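PDB 3E0X: lipase-esterase related protein from Clostridium acetobutylicum, which is of unconfirmed function but probably acts as a hydrolase of the alpha/beta-hydrolase fold, and here holds ortho-xylene in a pocket. Local coordinates for residues A71-I74 with T75-V79. Sequence-based numbering, arbitrary orientation.
Sequences ANFI and TNSEV
Ser77 lays its CB over one face of the Phe73 ring, 3.7 Å from the centroid and only 11° off the ring normal, a CH-pi contact at the C-terminal end of helix 63-76. With CG of Phe73 anti to the backbone N, the ring projects outward from the helix and leans toward its C-terminal end, meeting Ser77 CB one turn on. Val79 CG1 meets the same ring obliquely at CZ, 3.8 Å away. Between these two contacts the chain turns: in the conformer described, one of two, Ser77 OG accepts from Val79 N at 3.2 Å, an ST turn just where the backbone leaves helical geometry, while Ser77 N still donates to Phe73 O at 2.9 Å. On the exposed side Asn72 and Asn76 cross nearly at right angles, their amide planes 58° apart. Asn76 ND2 donates to Asn72 OD1 at 2.8 Å, but the bond is bent (133° at the hydrogen) and lies off both amide planes; a weak second bond from ND2 goes to Asn72 O, which also accepts from Asn76 N. Phe73 also packs on Leu20 and Leu47 of the central sheet, and Val79 on Ile45. The chemistry thus divides by side: on the buried side Ser77 CB covers the ring and Val79 touches it, while backbone and hydroxyl hydrogen bonds shape the exit turn; on the exposed side a bent amide pair supplements the last helical bonds.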
loop_
_atom_site.group_PDB
_atom_site.type_symbol
_atom_site.label_atom_id
_atom_site.label_comp_id
_atom_site.label_asym_id
_atom_site.label_seq_id
_atom_site.Cartn_x
_atom_site.Cartn_y
_atom_site.Cartn_z
ATOM N N ALA A 71 -9.530 2.652 -8.930
ATOM C CA ALA A 71 -9.685 3.444 -10.149
ATOM C C ALA A 71 -11.062 4.135 -10.187
ATOM O O ALA A 71 -11.156 5.314 -10.546
ATOM C CB ALA A 71 -9.444 2.591 -11.416
ATOM N N ASN A 72 -12.114 3.433 -9.772
ATOM C CA ASN A 72 -13.452 4.038 -9.710
ATOM C C ASN A 72 -13.464 5.226 -8.764
ATOM O O ASN A 72 -14.052 6.272 -9.072
ATOM C CB ASN A 72 -14.459 2.958 -9.304
ATOM C CG ASN A 72 -15.856 3.475 -9.138
ATOM O OD1 ASN A 72 -16.384 4.143 -10.028
ATOM N ND2 ASN A 72 -16.483 3.144 -8.005
ATOM N N PHE A 73 -12.794 5.090 -7.624
ATOM C CA PHE A 73 -12.705 6.188 -6.657
ATOM C C PHE A 73 -11.978 7.383 -7.293
ATOM O O PHE A 73 -12.445 8.523 -7.227
ATOM C CB PHE A 73 -11.951 5.727 -5.381
ATOM C CG PHE A 73 -11.873 6.781 -4.323
ATOM C CD1 PHE A 73 -12.906 6.927 -3.393
ATOM C CD2 PHE A 73 -10.792 7.678 -4.283
ATOM C CE1 PHE A 73 -12.839 7.941 -2.421
ATOM C CE2 PHE A 73 -10.725 8.662 -3.312
ATOM C CZ PHE A 73 -11.752 8.804 -2.390
ATOM N N ILE A 74 -10.810 7.145 -7.869
ATOM C CA ILE A 74 -10.059 8.259 -8.435
ATOM C C ILE A 74 -10.888 9.025 -9.487
ATOM O O ILE A 74 -10.954 10.268 -9.482
ATOM C CB ILE A 74 -8.758 7.771 -9.061
ATOM C CG1 ILE A 74 -7.828 7.258 -7.958
ATOM C CG2 ILE A 74 -8.095 8.878 -9.876
ATOM C CD1 ILE A 74 -6.665 6.360 -8.483
ATOM N N THR A 75 -11.530 8.281 -10.375
ATOM C CA THR A 75 -12.227 8.888 -11.489
ATOM C C THR A 75 -13.485 9.608 -11.041
ATOM O O THR A 75 -13.829 10.669 -11.593
ATOM C CB THR A 75 -12.538 7.795 -12.525
ATOM O OG1 THR A 75 -11.300 7.299 -13.027
ATOM C CG2 THR A 75 -13.358 8.345 -13.707
ATOM N N ASN A 76 -14.144 9.079 -10.006
ATOM C CA ASN A 76 -15.511 9.497 -9.689
ATOM C C ASN A 76 -15.743 10.207 -8.363
ATOM O O ASN A 76 -16.745 10.895 -8.231
ATOM C CB ASN A 76 -16.481 8.318 -9.842
ATOM C CG ASN A 76 -16.543 7.818 -11.262
ATOM O OD1 ASN A 76 -16.918 8.560 -12.188
ATOM N ND2 ASN A 76 -16.156 6.569 -11.456
ATOM N N SER A 77 -14.841 10.081 -7.389
ATOM C CA SER A 77 -15.016 10.768 -6.107
ATOM C C SER A 77 -14.909 12.270 -6.292
ATOM O O SER A 77 -14.070 12.764 -7.084
ATOM C CB SER A 77 -13.967 10.323 -5.090
ATOM O OG SER A 77 -14.094 11.048 -3.875
ATOM N N GLU A 78 -15.721 13.008 -5.558
ATOM C CA GLU A 78 -15.622 14.456 -5.632
ATOM C C GLU A 78 -14.261 14.974 -5.161
ATOM O O GLU A 78 -13.837 16.062 -5.583
ATOM C CB GLU A 78 -16.764 15.113 -4.864
ATOM C CG GLU A 78 -18.118 14.987 -5.568
ATOM C CD GLU A 78 -18.243 15.799 -6.857
ATOM O OE1 GLU A 78 -17.512 16.792 -7.034
ATOM O OE2 GLU A 78 -19.116 15.438 -7.680
ATOM N N VAL A 79 -13.571 14.203 -4.317
ATOM C CA VAL A 79 -12.308 14.638 -3.745
ATOM C C VAL A 79 -11.088 14.422 -4.655
ATOM O O VAL A 79 -10.020 15.009 -4.425
ATOM C CB VAL A 79 -12.122 14.031 -2.318
ATOM C CG1 VAL A 79 -11.629 12.583 -2.376
ATOM C CG2 VAL A 79 -11.258 14.895 -1.473
#